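Local coordinates for protein arsenate Reductase (Corynebacterium glutamicum, PDB 3T38) that reduces arsenate to arsenite, drawing on thioredoxin as reductant, and is built on a low-molecular-weight tyrosine phosphatase fold, at residues A[70-75]-A[151-156]; A[128-133]-A[192-197]. All blocks are in the same frame, centred on the assembly; numbering follows the deposited sequence.

Interaction 1 of 2, residues A[70-75]-A[151-156]; sequences LAVAEG and IRASDY
Ala73 and Arg152 meet through their first side-chain carbons: CB of Arg152 sits 3.6 Å from CB of Ala73, a snug apolar touch at the very root of a long polar side chain. From CB, chi1 of -71° sets CG beside the arginine's own backbone N, and the extended chain of CG, CD and NE then leads away from the Ala73 helix. NE makes a salt bridge with Asp148, one turn earlier, while the charged end enters a cation-pi contact with Phe39 of the second subunit. NH1 stays 6.5 Å from Glu74 OE2, too far for an ion pair. Arginine suits the place because its aliphatic base packs on Ala73 while its charged end reaches the second subunit. Beside it the backbones almost meet, with CA of Ala73 only 4.0 Å from CA of Ala153. Methyl side chains suit this closeness: Ala153 CB lies 4.1 Å from the backbone N of Ala73 and has Val72 CB at 4.3 Å. Val72 brings its CG1 branch to 4.1 Å from Ala153 O and also touches Gln83 of strand 83-88. Two residues after Ala73, Gly75 has positive phi, which glycine adopts readily, and closes helix 55-73 in a Schellman motif. The contact therefore packs the end of an N-terminal helix on the short helix that leads into strand 156-159 of the phosphatase-like parallel sheet.

Interaction 2 of 2, residues A[128-133]-A[192-197]; sequences LEILSE and EIIEEI
Ile194 reaches Ile130 because its outer chain is stretched, chi2 171° placing CD1 anti to CA, so that the methyl projects straight across the gap between the two helices. Ile130 is folded instead: with chi2 at -61° its own CD1 swings aside, and the branched base of the side chain is presented to the visitor. The methyl CD1 of Ile194 consequently lies 3.6 Å from CB of Ile130. It stands almost as near to both branches, 3.7 Å from Ile130 CG2 and 4.0 Å from Ile130 CG1, and so rests in the fork of the beta-branched residue, the two side chains meeting at a slant. Leu131 takes up the other branch of Ile194: Leu131 CD2 approaches Ile194 CG2 at 4.3 Å, a looser touch. One isoleucine thus answers two successive residues of helix 125-133, its long arm going to Ile130 and its short arm to Leu131. Isoleucine suits this position since it offers two methyls of unequal reach. The backbones remain well apart, the CA atoms of Leu131 and Ile194 being 8.4 Å from each other, and the space is bridged by side chains. Behind them, helix 94-106 backs the same apolar layer: Leu131 packs on Ala100, and Ile194 and Ile197 on Ile97. No hydrogen bond or charge pair crosses between the two segments; they bury 127 Å² together, so their adhesion rests on dispersion and on the exclusion of water from methyl surfaces, with the complementary shapes of the aliphatic groups fixing how they fit.

In the fold
The two contacts lie on opposite sides of the chain's centre, 29 Å apart between centres and about 13 Å between nearest atoms, and do not touch. Along the sequence their segments alternate, 70-75, 128-133, 151-156, 192-197, and helices 125-133 and 148-153 are successive helices. Interaction 1 joins helix 55-73, the last of the N-terminal helices, to the phosphatase-like part, whereas interaction 2 packs two helices within it. In this family the catalytic P-loop joins strand 83-88 to helix 94-106, elements that interactions 1 and 2 respectively touch. Interaction 1 also nears the subunit boundary through Arg152. Its side chain is about 11 Å from a bound dithiane-diol, whose pocket includes Thr33, Arg36 and Arg66.

Interaction 1 of 2, residues A[70-75]-A[151-156]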
loop_
_atom_site.group_PDB
_atom_site.type_symbol
_atom_site.label_atom_id
_atom_site.label_comp_id
_atom_site.label_asym_id
_atom_site.label_seq_id
_atom_site.Cartn_x
_atom_site.Cartn_y
_atom_site.Cartn_z
ATOM N N LEU A 70 11.208 -8.821 5.723
ATOM C CA LEU A 70 11.439 -9.691 4.566
ATOM C C LEU A 70 12.690 -10.582 4.683
ATOM O O LEU A 70 12.667 -11.735 4.272
ATOM C CB LEU A 70 11.506 -8.865 3.276
ATOM C CG LEU A 70 11.562 -9.588 1.913
ATOM C CD1 LEU A 70 10.283 -10.465 1.716
ATOM C CD2 LEU A 70 11.686 -8.580 0.781
ATOM N N ALA A 71 13.765 -10.027 5.229
ATOM C CA ALA A 71 14.991 -10.774 5.536
ATOM C C ALA A 71 14.675 -11.975 6.434
ATOM O O ALA A 71 15.194 -13.072 6.243
ATOM C CB ALA A 71 15.976 -9.838 6.239
ATOM N N VAL A 72 13.819 -11.738 7.426
ATOM C CA VAL A 72 13.444 -12.775 8.397
ATOM C C VAL A 72 12.570 -13.822 7.693
ATOM O O VAL A 72 12.860 -15.003 7.725
ATOM C CB VAL A 72 12.735 -12.160 9.632
ATOM C CG1 VAL A 72 12.112 -13.256 10.526
ATOM C CG2 VAL A 72 13.734 -11.340 10.442
ATOM N N ALA A 73 11.521 -13.364 7.025
ATOM C CA ALA A 73 10.623 -14.230 6.278
ATOM C C ALA A 73 11.411 -15.227 5.441
ATOM O O ALA A 73 11.028 -16.381 5.327
ATOM C CB ALA A 73 9.691 -13.392 5.394
ATOM N N GLU A 74 12.534 -14.774 4.883
ATOM C CA GLU A 74 13.359 -15.581 3.963
ATOM C C GLU A 74 14.617 -16.207 4.602
ATOM O O GLU A 74 15.548 -16.691 3.902
ATOM C CB GLU A 74 13.758 -14.728 2.773
ATOM C CG GLU A 74 12.604 -14.067 2.096
ATOM C CD GLU A 74 12.923 -13.571 0.700
ATOM O OE1 GLU A 74 14.129 -13.487 0.297
ATOM O OE2 GLU A 74 11.944 -13.275 -0.016
ATOM N N GLY A 75 14.632 -16.196 5.930
ATOM C CA GLY A 75 15.703 -16.773 6.716
ATOM C C GLY A 75 17.081 -16.194 6.446
ATOM O O GLY A 75 18.066 -16.939 6.414
ATOM N N ILE A 151 3.624 -9.978 7.299
ATOM C CA ILE A 151 2.863 -11.138 7.576
ATOM C C ILE A 151 3.771 -12.339 7.457
ATOM O O ILE A 151 3.810 -13.177 8.350
ATOM C CB ILE A 151 1.637 -11.280 6.654
ATOM C CG1 ILE A 151 0.649 -10.089 6.823
ATOM C CG2 ILE A 151 0.897 -12.603 6.970
ATOM C CD1 ILE A 151 -0.368 -9.969 5.565
ATOM N N ARG A 152 4.550 -12.405 6.387
ATOM C CA ARG A 152 5.460 -13.560 6.142
ATOM C C ARG A 152 6.488 -13.732 7.260
ATOM O O ARG A 152 6.901 -14.863 7.616
ATOM C CB ARG A 152 6.174 -13.396 4.830
ATOM C CG ARG A 152 5.292 -13.574 3.592
ATOM C CD ARG A 152 6.132 -13.592 2.317
ATOM N NE ARG A 152 5.359 -13.732 1.083
ATOM C CZ ARG A 152 5.352 -14.834 0.342
ATOM N NH1 ARG A 152 6.046 -15.918 0.712
ATOM N NH2 ARG A 152 4.617 -14.873 -0.749
ATOM N N ALA A 153 6.923 -12.599 7.810
ATOM C CA ALA A 153 7.960 -12.681 8.840
ATOM C C ALA A 153 7.316 -13.192 10.143
ATOM O O ALA A 153 8.014 -13.682 10.968
ATOM C CB ALA A 153 8.587 -11.284 9.049
ATOM N N SER A 154 6.004 -12.976 10.353
ATOM C CA SER A 154 5.418 -13.080 11.663
ATOM C C SER A 154 5.244 -14.568 12.104
ATOM O O SER A 154 4.922 -15.428 11.276
ATOM C CB SER A 154 4.083 -12.324 11.676
ATOM O OG SER A 154 4.312 -10.926 11.558
ATOM N N ASP A 155 5.505 -14.869 13.374
ATOM C CA ASP A 155 5.149 -16.193 13.973
ATOM C C ASP A 155 3.715 -16.164 14.556
ATOM O O ASP A 155 3.085 -17.183 14.663
ATOM C CB ASP A 155 6.136 -16.600 15.077
ATOM C CG ASP A 155 7.567 -16.681 14.582
ATOM O OD1 ASP A 155 7.892 -17.648 13.867
ATOM O OD2 ASP A 155 8.379 -15.767 14.859
ATOM N N TYR A 156 3.230 -14.984 14.953
ATOM C CA TYR A 156 1.875 -14.785 15.490
ATOM C C TYR A 156 1.246 -13.625 14.734
ATOM O O TYR A 156 1.880 -12.577 14.591
ATOM C CB TYR A 156 1.913 -14.384 16.977
ATOM C CG TYR A 156 2.386 -15.462 17.910
ATOM C CD1 TYR A 156 3.747 -15.762 18.003
ATOM C CD2 TYR A 156 1.466 -16.227 18.669
ATOM C CE1 TYR A 156 4.219 -16.778 18.832
ATOM C CE2 TYR A 156 1.931 -17.280 19.547
ATOM C CZ TYR A 156 3.320 -17.548 19.601
ATOM O OH TYR A 156 3.834 -18.534 20.422
#

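Interaction 2 of 2, residues A[128-133]-A[192-197]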
loop_
_atom_site.group_PDB
_atom_site.type_symbol
_atom_site.label_atom_id
_atom_site.label_comp_id
_atom_site.label_asym_id
_atom_site.label_seq_id
_atom_site.Cartn_x
_atom_site.Cartn_y
_atom_site.Cartn_z
ATOM N N LEU A 128 -2.106 7.794 22.910
ATOM C CA LEU A 128 -0.839 8.374 23.282
ATOM C C LEU A 128 -0.850 8.828 24.742
ATOM O O LEU A 128 0.039 8.440 25.510
ATOM C CB LEU A 128 -0.525 9.583 22.383
ATOM C CG LEU A 128 0.441 9.554 21.176
ATOM C CD1 LEU A 128 0.558 8.213 20.486
ATOM C CD2 LEU A 128 0.135 10.673 20.142
ATOM N N GLU A 129 -1.836 9.648 25.117
ATOM C CA GLU A 129 -1.926 10.159 26.476
ATOM C C GLU A 129 -2.063 9.056 27.563
ATOM O O GLU A 129 -1.322 9.104 28.554
ATOM C CB GLU A 129 -3.001 11.268 26.618
ATOM C CG GLU A 129 -3.239 11.730 28.109
ATOM C CD GLU A 129 -4.258 12.878 28.271
ATOM O OE1 GLU A 129 -4.890 13.292 27.271
ATOM O OE2 GLU A 129 -4.407 13.400 29.407
ATOM N N ILE A 130 -2.973 8.084 27.376
ATOM C CA ILE A 130 -3.203 7.033 28.387
ATOM C C ILE A 130 -1.982 6.120 28.554
ATOM O O ILE A 130 -1.600 5.788 29.685
ATOM C CB ILE A 130 -4.440 6.098 28.100
ATOM C CG1 ILE A 130 -5.752 6.846 27.808
ATOM C CG2 ILE A 130 -4.657 5.089 29.252
ATOM C CD1 ILE A 130 -6.223 7.689 28.867
ATOM N N LEU A 131 -1.405 5.676 27.438
ATOM C CA LEU A 131 -0.210 4.821 27.486
ATOM C C LEU A 131 0.895 5.592 28.169
ATOM O O LEU A 131 1.529 5.094 29.082
ATOM C CB LEU A 131 0.221 4.377 26.090
ATOM C CG LEU A 131 -0.710 3.357 25.428
ATOM C CD1 LEU A 131 -0.151 2.965 24.099
ATOM C CD2 LEU A 131 -0.957 2.105 26.356
ATOM N N SER A 132 1.090 6.831 27.729
ATOM C CA SER A 132 2.011 7.750 28.423
ATOM C C SER A 132 1.814 7.866 29.948
ATOM O O SER A 132 2.797 7.810 30.681
ATOM C CB SER A 132 1.955 9.129 27.789
ATOM O OG SER A 132 2.815 9.975 28.496
ATOM N N GLU A 133 0.564 7.982 30.408
ATOM C CA GLU A 133 0.227 8.180 31.840
ATOM C C GLU A 133 0.597 7.018 32.721
ATOM O O GLU A 133 0.584 7.151 33.934
ATOM C CB GLU A 133 -1.271 8.323 32.047
ATOM C CG GLU A 133 -1.917 9.522 31.439
ATOM C CD GLU A 133 -3.346 9.687 31.944
ATOM O OE1 GLU A 133 -4.245 9.973 31.111
ATOM O OE2 GLU A 133 -3.557 9.522 33.177
ATOM N N GLU A 192 -11.169 1.604 28.596
ATOM C CA GLU A 192 -11.566 0.212 28.803
ATOM C C GLU A 192 -10.976 -0.758 27.799
ATOM O O GLU A 192 -10.577 -1.864 28.147
ATOM C CB GLU A 192 -13.088 0.122 28.786
ATOM C CG GLU A 192 -13.749 0.717 30.060
ATOM C CD GLU A 192 -15.222 1.093 29.856
ATOM O OE1 GLU A 192 -15.613 1.479 28.730
ATOM O OE2 GLU A 192 -15.996 1.026 30.838
ATOM N N ILE A 193 -10.924 -0.334 26.550
ATOM C CA ILE A 193 -10.247 -1.090 25.499
ATOM C C ILE A 193 -8.753 -1.335 25.882
ATOM O O ILE A 193 -8.241 -2.395 25.672
ATOM C CB ILE A 193 -10.334 -0.309 24.128
ATOM C CG1 ILE A 193 -11.769 -0.212 23.634
ATOM C CG2 ILE A 193 -9.475 -0.983 23.015
ATOM C CD1 ILE A 193 -11.905 0.807 22.497
ATOM N N ILE A 194 -8.064 -0.329 26.410
ATOM C CA ILE A 194 -6.673 -0.495 26.844
ATOM C C ILE A 194 -6.576 -1.592 27.908
ATOM O O ILE A 194 -5.742 -2.478 27.790
ATOM C CB ILE A 194 -6.028 0.870 27.243
ATOM C CG1 ILE A 194 -5.812 1.685 25.967
ATOM C CG2 ILE A 194 -4.727 0.700 27.943
ATOM C CD1 ILE A 194 -5.362 3.190 26.119
ATOM N N GLU A 195 -7.516 -1.591 28.859
ATOM C CA GLU A 195 -7.587 -2.601 29.936
ATOM C C GLU A 195 -7.895 -3.974 29.408
ATOM O O GLU A 195 -7.314 -4.929 29.865
ATOM C CB GLU A 195 -8.679 -2.285 30.951
ATOM C CG GLU A 195 -8.703 -0.861 31.357
ATOM C CD GLU A 195 -7.811 -0.594 32.547
ATOM O OE1 GLU A 195 -6.614 -1.055 32.489
ATOM O OE2 GLU A 195 -8.321 0.056 33.520
ATOM N N GLU A 196 -8.851 -4.082 28.486
ATOM C CA GLU A 196 -9.162 -5.400 27.944
ATOM C C GLU A 196 -7.976 -5.942 27.134
ATOM O O GLU A 196 -7.617 -7.093 27.259
ATOM C CB GLU A 196 -10.442 -5.395 27.130
ATOM C CG GLU A 196 -10.571 -6.661 26.293
ATOM C CD GLU A 196 -11.928 -6.799 25.626
ATOM O OE1 GLU A 196 -12.588 -5.744 25.379
ATOM O OE2 GLU A 196 -12.327 -7.969 25.345
ATOM N N ILE A 197 -7.348 -5.095 26.341
ATOM C CA ILE A 197 -6.257 -5.532 25.553
ATOM C C ILE A 197 -5.056 -5.957 26.423
ATOM O O ILE A 197 -4.443 -7.001 26.171
ATOM C CB ILE A 197 -5.858 -4.427 24.568
ATOM C CG1 ILE A 197 -6.953 -4.273 23.478
ATOM C CG2 ILE A 197 -4.427 -4.688 23.970
ATOM C CD1 ILE A 197 -6.718 -2.927 22.628
#